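Local coordinates for methanol--corrinoid protein co-methyltransferase (Methanosarcina barkeri, PDB 2I2X) that transfers the methyl group of methanol to the cob(I)amide cofactor of its partner corrinoid protein MtaC in methanol-based methanogenesis, with zinc bound at its active site, at residues 61-66 with 102-107; 122-127 with 151-156; 30-33 with 37-40; 145-150 with 204-209; 256-261 with 282-287. All blocks are in the same frame, centred on the assembly; numbering follows the deposited sequence.

Contact 1: 61-66 with 102-107; sequences EYERIT and AHAQKT
Thr66 and Gln105 make the closest polar approach between two helices packed side by side. The short segments run at 27° to each other with axes 9.1 Å apart. Thr66 OG1 stands 3.2 Å from Gln105 OE1, but no hydrogen bond joins them. The hydroxyl proton is spent inside its own helix, in a 2.6 Å bond from Thr66 OG1 to Tyr62 O. Thr66 N reaches the same oxygen from the other face of its plane. The rotation that sets OG1 anti to the carbonyl carbon (chi1 -51°) allows this bond. Gln105 turns its NE2 to Thr85 OG1. One water bridges the helices, donating to Glu63 OE2 at 2.6 Å and to Ala104 O.

Van der Waals contacts fill the rest. The Gln105 chain crosses Thr66 at about a right angle, and Gln105 CG comes 3.4 Å from Thr66 OG1. Tyr62 CB lies 4.3 Å from Gln105 CG. Ala104 CB rests 3.8 Å from Glu63 OE2.

Replacing Thr66 by a valine is likely to leave Tyr62 O without its hydroxyl donor. With no direct hydrogen bond between these segments, this pair of outer TIM-barrel helices meets through van der Waals contact and one water bridge.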
# COMPACT_ATOMS: atom_id res chain seq x y z
N GLU A 61 -16.73 9.93 -7.37
CA GLU A 61 -15.66 9.15 -6.77
C GLU A 61 -14.61 8.76 -7.83
O GLU A 61 -13.40 8.92 -7.60
CB GLU A 61 -16.22 7.92 -6.07
CG GLU A 61 -15.22 7.06 -5.33
CD GLU A 61 -15.14 7.39 -3.84
OE1 GLU A 61 -15.20 8.60 -3.50
OE2 GLU A 61 -15.00 6.44 -3.01
N TYR A 62 -15.08 8.29 -9.00
CA TYR A 62 -14.20 7.92 -10.09
C TYR A 62 -13.44 9.11 -10.66
O TYR A 62 -12.29 8.97 -11.09
CB TYR A 62 -14.94 7.15 -11.19
CG TYR A 62 -15.25 5.71 -10.85
CD1 TYR A 62 -14.23 4.77 -10.66
CD2 TYR A 62 -16.57 5.28 -10.75
CE1 TYR A 62 -14.52 3.43 -10.35
CE2 TYR A 62 -16.88 3.95 -10.44
CZ TYR A 62 -15.85 3.02 -10.24
OH TYR A 62 -16.16 1.72 -9.93
N GLU A 63 -14.08 10.28 -10.67
CA GLU A 63 -13.37 11.49 -11.04
C GLU A 63 -12.24 11.78 -10.07
O GLU A 63 -11.16 12.20 -10.47
CB GLU A 63 -14.31 12.68 -11.14
CG GLU A 63 -15.06 12.66 -12.44
CD GLU A 63 -15.99 13.84 -12.65
OE1 GLU A 63 -16.64 14.28 -11.69
OE2 GLU A 63 -16.08 14.30 -13.80
N ARG A 64 -12.49 11.55 -8.79
CA ARG A 64 -11.46 11.83 -7.81
C ARG A 64 -10.30 10.85 -8.00
O ARG A 64 -9.13 11.26 -7.93
CB ARG A 64 -12.02 11.75 -6.38
CG ARG A 64 -12.82 12.97 -5.98
CD ARG A 64 -13.63 12.71 -4.72
NE ARG A 64 -14.21 13.98 -4.28
CZ ARG A 64 -15.03 14.15 -3.25
NH1 ARG A 64 -15.42 13.12 -2.50
NH2 ARG A 64 -15.46 15.39 -2.97
N ILE A 65 -10.64 9.59 -8.26
CA ILE A 65 -9.66 8.52 -8.45
C ILE A 65 -8.77 8.89 -9.64
O ILE A 65 -7.53 8.86 -9.55
CB ILE A 65 -10.35 7.13 -8.65
CG1 ILE A 65 -10.96 6.62 -7.33
CG2 ILE A 65 -9.37 6.11 -9.17
CD1 ILE A 65 -12.05 5.53 -7.52
N THR A 66 -9.42 9.30 -10.74
CA THR A 66 -8.75 9.54 -11.99
C THR A 66 -7.83 10.74 -11.85
O THR A 66 -6.66 10.69 -12.24
CB THR A 66 -9.75 9.76 -13.15
OG1 THR A 66 -10.70 8.69 -13.16
CG2 THR A 66 -9.04 9.79 -14.48
N ALA A 102 -17.10 5.96 -17.70
CA ALA A 102 -16.07 5.87 -18.74
C ALA A 102 -15.82 7.26 -19.29
O ALA A 102 -14.68 7.65 -19.50
CB ALA A 102 -16.50 4.92 -19.86
N HIS A 103 -16.90 8.00 -19.51
CA HIS A 103 -16.78 9.29 -20.15
C HIS A 103 -16.12 10.31 -19.22
O HIS A 103 -15.27 11.10 -19.64
CB HIS A 103 -18.15 9.79 -20.67
CG HIS A 103 -18.04 10.98 -21.56
ND1 HIS A 103 -18.07 12.27 -21.08
CD2 HIS A 103 -17.86 11.07 -22.90
CE1 HIS A 103 -17.94 13.11 -22.09
NE2 HIS A 103 -17.80 12.41 -23.21
N ALA A 104 -16.50 10.28 -17.96
CA ALA A 104 -15.96 11.22 -17.01
C ALA A 104 -14.47 10.97 -16.81
O ALA A 104 -13.70 11.94 -16.71
CB ALA A 104 -16.71 11.13 -15.71
N GLN A 105 -14.06 9.69 -16.76
CA GLN A 105 -12.63 9.31 -16.62
C GLN A 105 -11.80 9.75 -17.83
O GLN A 105 -10.76 10.40 -17.66
CB GLN A 105 -12.48 7.80 -16.40
CG GLN A 105 -13.07 7.29 -15.11
CD GLN A 105 -12.57 5.88 -14.76
OE1 GLN A 105 -11.57 5.72 -14.06
NE2 GLN A 105 -13.29 4.87 -15.22
N LYS A 106 -12.26 9.42 -19.04
CA LYS A 106 -11.52 9.77 -20.27
C LYS A 106 -11.32 11.28 -20.45
O LYS A 106 -10.28 11.72 -20.97
CB LYS A 106 -12.17 9.18 -21.54
CG LYS A 106 -11.22 9.14 -22.74
CD LYS A 106 -9.95 8.34 -22.32
CE LYS A 106 -9.16 7.87 -23.48
NZ LYS A 106 -9.83 6.73 -24.20
N THR A 107 -12.33 12.05 -20.04
CA THR A 107 -12.28 13.51 -20.13
C THR A 107 -11.06 14.03 -19.36
O THR A 107 -10.27 14.81 -19.88
CB THR A 107 -13.61 14.18 -19.63
OG1 THR A 107 -14.73 13.74 -20.42
CG2 THR A 107 -13.50 15.71 -19.66
O HOH W 1 -14.66 14.66 -15.99

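Contact 2: 122-127 with 151-156; sequences LRHTIG and EQCAEN
Cys153 swings its thiol toward the ring of His124 by setting SG anti to the carbonyl carbon, beside the backbone N (chi1 -70°). His124 meets it with a chi1 of -103°, well off a staggered value. The two rotations bring Cys153 SG within 3.5 Å of His124 CD2, while Cys153 CB lies 4.0 Å from the same carbon. Cys153 SG is 4.6 Å from the centroid of the His124 ring and 68° off the ring normal. It therefore approaches obliquely, at the CD2 corner of the imidazole. Ile126, two residues further along the strand, adds its CD1 at 4.3 Å from Cys153 SG, so the sulfur has an aromatic and an aliphatic neighbour on strand 119-126.

The segments belong to a beta-alpha-beta unit of the TIM barrel, in which strand 119-126 leads through helix 143-155 to strand 160-163. His124 and Ile126 face the helix layer. The His124 ring also meets the ring of His87, roughly perpendicular to it, and touches Ala102 and Gln105 of helix 95-116.

No hydrogen bond crosses between the two segments, and all three touching residues are buried. This is consistent with a contact held by dispersion, to which the polarisable sulfur probably adds, while Arg123 and Thr125, on the strand's other side, make polar side-chain bonds with Glu42 and Glu84.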
# COMPACT_ATOMS: atom_id res chain seq x y z
N LEU A 122 -7.60 3.54 -21.02
CA LEU A 122 -8.59 3.22 -20.03
C LEU A 122 -9.19 1.81 -20.27
O LEU A 122 -9.67 1.49 -21.34
CB LEU A 122 -9.67 4.30 -20.01
CG LEU A 122 -10.86 4.04 -19.09
CD1 LEU A 122 -10.42 3.98 -17.64
CD2 LEU A 122 -11.97 5.05 -19.31
N ARG A 123 -9.16 0.98 -19.25
CA ARG A 123 -9.72 -0.33 -19.36
C ARG A 123 -10.94 -0.38 -18.47
O ARG A 123 -10.87 0.00 -17.30
CB ARG A 123 -8.73 -1.34 -18.87
CG ARG A 123 -9.27 -2.75 -18.78
CD ARG A 123 -8.15 -3.56 -18.19
NE ARG A 123 -8.04 -4.83 -18.82
CZ ARG A 123 -6.91 -5.43 -19.14
NH1 ARG A 123 -5.73 -4.89 -18.89
NH2 ARG A 123 -6.99 -6.61 -19.72
N HIS A 124 -12.05 -0.84 -19.06
CA HIS A 124 -13.26 -1.11 -18.33
C HIS A 124 -13.48 -2.59 -18.36
O HIS A 124 -13.42 -3.21 -19.42
CB HIS A 124 -14.45 -0.40 -18.98
CG HIS A 124 -14.87 0.84 -18.25
ND1 HIS A 124 -13.96 1.79 -17.80
CD2 HIS A 124 -16.09 1.28 -17.88
CE1 HIS A 124 -14.62 2.76 -17.19
NE2 HIS A 124 -15.90 2.47 -17.21
N THR A 125 -13.74 -3.14 -17.18
CA THR A 125 -14.03 -4.55 -16.99
C THR A 125 -15.50 -4.66 -16.55
O THR A 125 -15.86 -4.38 -15.39
CB THR A 125 -13.10 -5.12 -15.90
OG1 THR A 125 -11.76 -4.99 -16.33
CG2 THR A 125 -13.41 -6.62 -15.60
N ILE A 126 -16.35 -5.06 -17.51
CA ILE A 126 -17.78 -5.21 -17.30
C ILE A 126 -17.95 -6.31 -16.25
O ILE A 126 -17.13 -7.22 -16.16
CB ILE A 126 -18.46 -5.54 -18.66
CG1 ILE A 126 -18.64 -4.26 -19.50
CG2 ILE A 126 -19.86 -6.20 -18.51
CD1 ILE A 126 -17.41 -3.38 -19.66
N GLY A 127 -18.97 -6.18 -15.41
CA GLY A 127 -19.36 -7.30 -14.55
C GLY A 127 -20.11 -8.44 -15.25
O GLY A 127 -20.98 -8.20 -16.09
N GLU A 151 -20.69 -2.39 -25.15
CA GLU A 151 -20.65 -1.44 -26.24
C GLU A 151 -20.85 0.03 -25.83
O GLU A 151 -20.29 0.93 -26.45
CB GLU A 151 -21.49 -1.90 -27.42
CG GLU A 151 -22.71 -1.14 -27.74
CD GLU A 151 -23.39 -1.74 -28.98
OE1 GLU A 151 -23.01 -1.37 -30.12
OE2 GLU A 151 -24.30 -2.58 -28.79
N GLN A 152 -21.61 0.25 -24.76
CA GLN A 152 -21.83 1.59 -24.26
C GLN A 152 -20.55 2.17 -23.69
O GLN A 152 -20.23 3.34 -23.96
CB GLN A 152 -22.95 1.62 -23.23
CG GLN A 152 -24.33 1.43 -23.82
CD GLN A 152 -24.72 2.60 -24.68
OE1 GLN A 152 -24.64 3.76 -24.24
NE2 GLN A 152 -25.13 2.31 -25.93
N CYS A 153 -19.81 1.36 -22.92
CA CYS A 153 -18.52 1.79 -22.36
C CYS A 153 -17.52 2.02 -23.46
O CYS A 153 -16.70 2.94 -23.39
CB CYS A 153 -17.97 0.75 -21.41
SG CYS A 153 -18.93 0.67 -19.90
N ALA A 154 -17.62 1.20 -24.51
CA ALA A 154 -16.69 1.29 -25.63
C ALA A 154 -16.97 2.52 -26.46
O ALA A 154 -16.11 3.02 -27.14
CB ALA A 154 -16.77 0.06 -26.47
N GLU A 155 -18.20 3.01 -26.39
CA GLU A 155 -18.58 4.17 -27.18
C GLU A 155 -18.32 5.45 -26.43
O GLU A 155 -18.42 6.53 -27.01
CB GLU A 155 -20.06 4.08 -27.58
CG GLU A 155 -20.22 3.40 -28.94
CD GLU A 155 -21.65 2.94 -29.26
OE1 GLU A 155 -22.64 3.33 -28.59
OE2 GLU A 155 -21.78 2.17 -30.23
N ASN A 156 -17.95 5.33 -25.15
CA ASN A 156 -17.88 6.48 -24.26
C ASN A 156 -16.56 6.66 -23.53
O ASN A 156 -16.52 7.31 -22.50
CB ASN A 156 -19.04 6.40 -23.28
CG ASN A 156 -20.36 6.80 -23.92
OD1 ASN A 156 -21.17 5.95 -24.31
ND2 ASN A 156 -20.58 8.11 -24.04

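Contact 3: 30-33 with 37-40; sequences LDLE and GYTI
Tyr38 reaches back across the turn and lays its hydroxyl against the backbone of Glu33. Its CG takes the crowded position between the backbone N and the carbonyl carbon (chi1 60°), which carries the ring toward strand 32-33. There Glu33 N donates to Tyr38 OH at 3.0 Å, with an N-H...O angle of 150°. A water 2.7 Å from Tyr38 OH extends the polar end of the ring, and it reaches Asp31 O only weakly.

Leu32 meets the same ring from another direction. Its side chain runs obliquely to that of Tyr38, and Leu32 CD1 lies at the ring edge, near the plane, 3.8 Å from Tyr38 OH. The other methyl branch faces Ile40. These two side chains point at each other tip to tip, with Leu32 CD2 3.9 Å from Ile40 CD1. The same methyl, Ile40 CD1, also lies 3.3 Å from Glu33 O. A second water sits over the centre of the Tyr38 ring. It lies close to both Glu33 O and Tyr38 O.

Leu32 also rests on Ala80, Ile82 and Ala121, and Ile40 on Ile82. Tyr38 leans on Lys119 and on Asn341 of helix 325-345. Strand 32-33 pairs antiparallel with strand 25-28, and Ile40 opens strand 40-43 of the parallel sheet. Ala80 and Lys119 begin their strands, so the beta hairpin of strands 25-28 and 32-33 probably covers the amino-end mouth of the TIM barrel; this contact ties it to the segment leading into strand 40-43.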
# COMPACT_ATOMS: atom_id res chain seq x y z
N LEU A 30 -4.57 6.87 -25.70
CA LEU A 30 -3.90 8.10 -26.02
C LEU A 30 -2.42 7.85 -26.20
O LEU A 30 -1.63 7.97 -25.25
CB LEU A 30 -4.18 9.14 -24.95
CG LEU A 30 -5.68 9.47 -24.78
CD1 LEU A 30 -5.95 10.23 -23.50
CD2 LEU A 30 -6.20 10.25 -26.01
N ASP A 31 -2.05 7.46 -27.42
CA ASP A 31 -0.65 7.32 -27.79
C ASP A 31 0.08 6.19 -26.99
O ASP A 31 1.30 6.17 -26.88
CB ASP A 31 0.05 8.68 -27.63
CG ASP A 31 1.39 8.72 -28.29
OD1 ASP A 31 1.51 8.18 -29.41
OD2 ASP A 31 2.33 9.32 -27.68
N LEU A 32 -0.69 5.24 -26.47
CA LEU A 32 -0.14 4.11 -25.71
C LEU A 32 0.14 2.87 -26.57
O LEU A 32 -0.59 2.56 -27.53
CB LEU A 32 -1.06 3.71 -24.55
CG LEU A 32 -0.37 2.83 -23.49
CD1 LEU A 32 0.67 3.63 -22.69
CD2 LEU A 32 -1.35 2.11 -22.55
N GLU A 33 1.20 2.14 -26.23
CA GLU A 33 1.46 0.87 -26.89
C GLU A 33 1.87 -0.18 -25.89
O GLU A 33 2.62 0.08 -24.94
CB GLU A 33 2.50 1.02 -27.98
CG GLU A 33 2.06 1.91 -29.17
CD GLU A 33 3.14 2.02 -30.22
OE1 GLU A 33 4.25 1.51 -29.95
OE2 GLU A 33 2.90 2.59 -31.32
N GLY A 37 8.01 -2.84 -26.10
CA GLY A 37 9.33 -2.41 -25.66
C GLY A 37 9.28 -1.60 -24.35
O GLY A 37 10.24 -0.94 -24.04
N TYR A 38 8.16 -1.63 -23.62
CA TYR A 38 8.11 -1.06 -22.27
C TYR A 38 6.93 -1.59 -21.44
O TYR A 38 5.82 -1.72 -21.96
CB TYR A 38 8.10 0.48 -22.28
CG TYR A 38 6.94 1.14 -23.00
CD1 TYR A 38 7.03 1.48 -24.36
CD2 TYR A 38 5.77 1.44 -22.33
CE1 TYR A 38 5.96 2.11 -25.01
CE2 TYR A 38 4.69 2.07 -22.96
CZ TYR A 38 4.79 2.41 -24.31
OH TYR A 38 3.72 3.08 -24.90
N THR A 39 7.18 -1.87 -20.16
CA THR A 39 6.12 -2.27 -19.25
C THR A 39 5.30 -1.05 -18.83
O THR A 39 5.81 0.07 -18.81
CB THR A 39 6.68 -2.96 -18.00
OG1 THR A 39 7.60 -2.07 -17.33
CG2 THR A 39 7.41 -4.27 -18.37
N ILE A 40 4.03 -1.26 -18.52
CA ILE A 40 3.13 -0.16 -18.14
C ILE A 40 2.40 -0.46 -16.85
O ILE A 40 1.84 -1.56 -16.70
CB ILE A 40 2.07 0.09 -19.20
CG1 ILE A 40 2.69 0.40 -20.56
CG2 ILE A 40 1.19 1.25 -18.80
CD1 ILE A 40 1.80 -0.08 -21.70
O HOH W 2 4.17 4.38 -27.18
O HOH W 3 4.86 -1.26 -24.73

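Contact 4: 145-150 with 204-209; sequences VFLEAF and SKIAKK
Within segment 204-209, Ile206 makes all the contacts with 145-150. Ile206 CD1 pushes against helix 143-155 at Leu147, 3.8 Å from Leu147 O and 4.1 Å from Leu147 CB. The same methyl is 4.4 Å from Phe150 CB. Ile206 CG2 also comes to Phe150, 4.3 Å from Phe150 C. Ile206 CG1 lies anti to the carbonyl carbon (chi1 -72°) and CD1 extends beyond it, which brings CD1 to the neighbouring helix and leaves CG2 alongside. No hydrogen bond crosses between the segments.

Helices 143-155 and 181-210 are neighbours in the outer layer of the TIM barrel. The first follows strand 119-126 and the second follows strand 160-163.

The next shell sets the residues that Ile206 meets. Phe150 starts toward Ile206, but its ring turns inward to Ile126, Leu161 and Val163 of the barrel strands. Phe150 CE2 lies 3.3 Å above one face of the Phe146 ring, toward the rim. Phe150 also touches Ile203, and Leu147 touches Asp202, both on helix 181-210. Just beyond Phe150, Glu151 OE1 makes a salt bridge with Lys209 NZ at 3.3 Å.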
# COMPACT_ATOMS: atom_id res chain seq x y z
N VAL A 145 -28.20 -7.26 -22.06
CA VAL A 145 -27.79 -6.16 -21.19
C VAL A 145 -26.25 -6.21 -21.05
O VAL A 145 -25.58 -5.20 -21.21
CB VAL A 145 -28.50 -6.23 -19.82
CG1 VAL A 145 -28.07 -5.07 -18.91
CG2 VAL A 145 -30.02 -6.18 -20.00
N PHE A 146 -25.74 -7.42 -20.81
CA PHE A 146 -24.33 -7.72 -20.72
C PHE A 146 -23.57 -7.08 -21.89
O PHE A 146 -22.61 -6.32 -21.69
CB PHE A 146 -24.17 -9.23 -20.70
CG PHE A 146 -22.76 -9.72 -20.54
CD1 PHE A 146 -21.96 -9.28 -19.50
CD2 PHE A 146 -22.25 -10.67 -21.43
CE1 PHE A 146 -20.67 -9.76 -19.34
CE2 PHE A 146 -20.96 -11.16 -21.28
CZ PHE A 146 -20.16 -10.70 -20.23
N LEU A 147 -24.02 -7.39 -23.11
CA LEU A 147 -23.44 -6.82 -24.34
C LEU A 147 -23.54 -5.30 -24.42
O LEU A 147 -22.59 -4.65 -24.87
CB LEU A 147 -24.08 -7.43 -25.59
CG LEU A 147 -23.88 -8.93 -25.84
CD1 LEU A 147 -24.37 -9.29 -27.27
CD2 LEU A 147 -22.43 -9.41 -25.59
N GLU A 148 -24.69 -4.75 -24.01
CA GLU A 148 -24.91 -3.31 -24.01
C GLU A 148 -23.89 -2.63 -23.11
O GLU A 148 -23.46 -1.51 -23.39
CB GLU A 148 -26.30 -2.96 -23.48
CG GLU A 148 -27.45 -3.20 -24.41
CD GLU A 148 -28.81 -2.87 -23.76
OE1 GLU A 148 -28.95 -1.79 -23.14
OE2 GLU A 148 -29.75 -3.70 -23.90
N ALA A 149 -23.51 -3.28 -22.01
CA ALA A 149 -22.51 -2.71 -21.15
C ALA A 149 -21.17 -2.55 -21.90
O ALA A 149 -20.55 -1.47 -21.85
CB ALA A 149 -22.35 -3.50 -19.86
N PHE A 150 -20.76 -3.60 -22.61
CA PHE A 150 -19.51 -3.53 -23.35
C PHE A 150 -19.61 -2.44 -24.39
O PHE A 150 -18.72 -1.62 -24.51
CB PHE A 150 -19.15 -4.85 -24.05
CG PHE A 150 -18.64 -5.92 -23.13
CD1 PHE A 150 -17.29 -5.95 -22.73
CD2 PHE A 150 -19.49 -6.94 -22.69
CE1 PHE A 150 -16.81 -6.94 -21.89
CE2 PHE A 150 -19.01 -7.95 -21.82
CZ PHE A 150 -17.66 -7.94 -21.42
N SER A 204 -15.59 -9.28 -29.11
CA SER A 204 -14.71 -8.86 -30.21
C SER A 204 -15.44 -8.14 -31.35
O SER A 204 -14.99 -7.09 -31.84
CB SER A 204 -13.99 -10.08 -30.74
OG SER A 204 -13.17 -10.65 -29.72
N LYS A 205 -16.58 -8.69 -31.76
CA LYS A 205 -17.48 -8.04 -32.71
C LYS A 205 -17.75 -6.56 -32.29
O LYS A 205 -17.66 -5.62 -33.10
CB LYS A 205 -18.78 -8.83 -32.76
CG LYS A 205 -19.36 -8.98 -34.10
CD LYS A 205 -19.79 -10.43 -34.35
CE LYS A 205 -21.23 -10.74 -33.88
NZ LYS A 205 -21.66 -12.11 -34.35
N ILE A 206 -18.05 -6.37 -31.02
CA ILE A 206 -18.30 -5.03 -30.49
C ILE A 206 -17.06 -4.14 -30.51
O ILE A 206 -17.13 -2.95 -30.88
CB ILE A 206 -18.91 -5.10 -29.08
CG1 ILE A 206 -20.36 -5.60 -29.19
CG2 ILE A 206 -18.82 -3.74 -28.37
CD1 ILE A 206 -20.89 -6.21 -27.91
N ALA A 207 -15.91 -4.71 -30.15
CA ALA A 207 -14.65 -3.98 -30.17
C ALA A 207 -14.34 -3.48 -31.60
O ALA A 207 -13.96 -2.31 -31.82
CB ALA A 207 -13.52 -4.87 -29.63
N LYS A 208 -14.51 -4.37 -32.56
CA LYS A 208 -14.27 -4.05 -33.94
C LYS A 208 -15.20 -2.90 -34.36
O LYS A 208 -14.73 -1.90 -34.94
CB LYS A 208 -14.46 -5.30 -34.80
CG LYS A 208 -13.97 -5.17 -36.24
CD LYS A 208 -14.63 -6.26 -37.11
CE LYS A 208 -14.43 -6.00 -38.60
NZ LYS A 208 -14.54 -7.27 -39.38
N LYS A 209 -16.48 -3.02 -34.03
CA LYS A 209 -17.49 -2.04 -34.45
C LYS A 209 -17.23 -0.65 -33.87
O LYS A 209 -17.44 0.36 -34.54
CB LYS A 209 -18.89 -2.52 -34.08
CG LYS A 209 -20.05 -1.65 -34.57
CD LYS A 209 -21.32 -1.89 -33.72
CE LYS A 209 -22.47 -0.93 -34.09
NZ LYS A 209 -23.74 -1.24 -33.31

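Contact 5: 256-261 with 282-287; sequences VAYEAG and MPMTME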
# COMPACT_ATOMS: atom_id res chain seq x y z
N VAL A 256 -9.12 -19.26 -24.87
CA VAL A 256 -10.26 -19.16 -25.78
C VAL A 256 -10.59 -17.72 -26.21
O VAL A 256 -10.89 -17.47 -27.39
CB VAL A 256 -11.56 -19.89 -25.22
CG1 VAL A 256 -12.75 -19.62 -26.09
CG2 VAL A 256 -11.34 -21.39 -25.08
N ALA A 257 -10.52 -16.78 -25.26
CA ALA A 257 -10.73 -15.37 -25.56
C ALA A 257 -9.94 -14.92 -26.81
O ALA A 257 -10.47 -14.22 -27.69
CB ALA A 257 -10.35 -14.54 -24.35
N TYR A 258 -8.69 -15.36 -26.88
CA TYR A 258 -7.77 -14.94 -27.95
C TYR A 258 -8.10 -15.69 -29.25
O TYR A 258 -8.17 -15.09 -30.33
CB TYR A 258 -6.30 -15.10 -27.47
CG TYR A 258 -6.17 -14.38 -26.13
CD1 TYR A 258 -6.09 -12.97 -26.06
CD2 TYR A 258 -6.28 -15.10 -24.94
CE1 TYR A 258 -6.08 -12.32 -24.82
CE2 TYR A 258 -6.27 -14.46 -23.73
CZ TYR A 258 -6.16 -13.08 -23.67
OH TYR A 258 -6.15 -12.48 -22.42
N GLU A 259 -8.36 -16.99 -29.11
CA GLU A 259 -8.85 -17.80 -30.23
C GLU A 259 -10.06 -17.12 -30.83
O GLU A 259 -10.21 -17.09 -32.04
CB GLU A 259 -9.16 -19.22 -29.75
CG GLU A 259 -7.88 -20.02 -29.59
CD GLU A 259 -8.04 -21.36 -28.91
OE1 GLU A 259 -9.03 -21.58 -28.18
OE2 GLU A 259 -7.13 -22.21 -29.11
N ALA A 260 -10.89 -16.53 -29.98
CA ALA A 260 -12.17 -16.01 -30.42
C ALA A 260 -12.11 -14.53 -30.70
O ALA A 260 -13.14 -13.88 -30.81
CB ALA A 260 -13.27 -16.31 -29.40
N GLY A 261 -10.91 -13.98 -30.77
CA GLY A 261 -10.80 -12.63 -31.27
C GLY A 261 -10.18 -11.57 -30.39
O GLY A 261 -9.92 -10.49 -30.90
N MET A 282 0.85 -12.68 -27.40
CA MET A 282 0.07 -11.49 -27.09
C MET A 282 0.45 -10.95 -25.70
O MET A 282 0.91 -11.73 -24.83
CB MET A 282 -1.41 -11.80 -27.13
CG MET A 282 -1.94 -11.85 -28.54
SD MET A 282 -3.56 -12.62 -28.64
CE MET A 282 -3.88 -12.53 -30.38
N PRO A 283 0.28 -9.62 -25.50
CA PRO A 283 0.67 -9.03 -24.25
C PRO A 283 -0.30 -9.35 -23.11
O PRO A 283 -1.50 -9.58 -23.37
CB PRO A 283 0.66 -7.53 -24.57
CG PRO A 283 -0.42 -7.41 -25.53
CD PRO A 283 -0.21 -8.60 -26.43
N MET A 284 0.21 -9.32 -21.87
CA MET A 284 -0.59 -9.68 -20.69
C MET A 284 -0.26 -8.77 -19.50
O MET A 284 0.90 -8.44 -19.27
CB MET A 284 -0.33 -11.12 -20.28
CG MET A 284 -0.60 -12.16 -21.36
SD MET A 284 -2.37 -12.42 -21.70
CE MET A 284 -2.31 -12.70 -23.48
N THR A 285 -1.28 -8.38 -18.76
CA THR A 285 -1.08 -7.80 -17.45
C THR A 285 -0.88 -8.88 -16.40
O THR A 285 -1.49 -9.95 -16.48
CB THR A 285 -2.25 -6.93 -17.08
OG1 THR A 285 -2.48 -6.01 -18.15
CG2 THR A 285 -1.96 -6.14 -15.84
N MET A 286 -0.04 -8.58 -15.40
CA MET A 286 0.14 -9.49 -14.26
C MET A 286 0.01 -8.71 -12.95
O MET A 286 -0.03 -7.46 -12.98
CB MET A 286 1.48 -10.22 -14.33
CG MET A 286 1.76 -10.92 -15.66
SD MET A 286 0.74 -12.39 -16.02
CE MET A 286 1.33 -13.63 -14.83
N GLU A 287 -0.05 -9.43 -11.83
CA GLU A 287 -0.09 -8.82 -10.50
C GLU A 287 0.60 -9.75 -9.52
O GLU A 287 0.46 -10.97 -9.61
CB GLU A 287 -1.53 -8.62 -10.03
CG GLU A 287 -2.31 -9.91 -9.86
CD GLU A 287 -3.80 -9.67 -9.71
OE1 GLU A 287 -4.33 -8.83 -10.45
OE2 GLU A 287 -4.43 -10.29 -8.83
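The helix that sends Tyr258 across to Met282 and Met284 ends on a 2.8 Å bond from Ala260 N to Val256 O. A Schellman motif closes it. Gly261, with positive phi, is the C-prime residue; Gly261 N bonds Tyr258 O at 3.0 Å, and Ala262 N bonds Ala257 O. The helix is 240-259, on the outside of the TIM barrel, and its partner segment leads into barrel strand 285-287.

Tyr258 carries its side of the contact alone. Both methionines make Met-aromatic contacts with its ring. Met282 is extended and runs antiparallel alongside the tyrosine side chain. Met282 SD comes 3.6 Å from Tyr258 CD1 and stands 59° off the ring normal. Met284 bends at chi2 (-72°) and chi3, which folds its methyl back over the ring. There Met284 CE makes a CH-pi contact, 4.2 Å from the Tyr258 centroid and 25° off the normal, while Met284 SD lies 3.8 Å from Tyr258 OH. Val276 of helix 273-280 touches both Tyr258 and Met284.

With a leucine in place of Tyr258, both methionine sulfurs would probably lose their aromatic partner. Across the Tyr258 ring from Met284 CE, Ala257 CB lies 4.1 Å above the other face, offset toward the rim.

How the contacts relate
All five contacts belong to one TIM barrel. Contact 3 comes first in the chain, at the N-terminal hairpin, followed by contact 1. Contacts 2 and 4 then interleave, both using helix 143-155, with centres 9 Å apart. Contact 5 comes last. Contacts 1 and 4 lie in the outer helix layer and join neighbouring helices, while contact 2 links that layer to strand 119-126. Contact 1 meets contact 2 where Gln105 and Ala102 touch His124, 13 Å between centres. Contact 4 reaches contact 5 through Ser204, which touches Ala260 and Gly261. Contacts 2 and 5 join the outer layer to the same parallel barrel sheet, with centres about 17 Å apart.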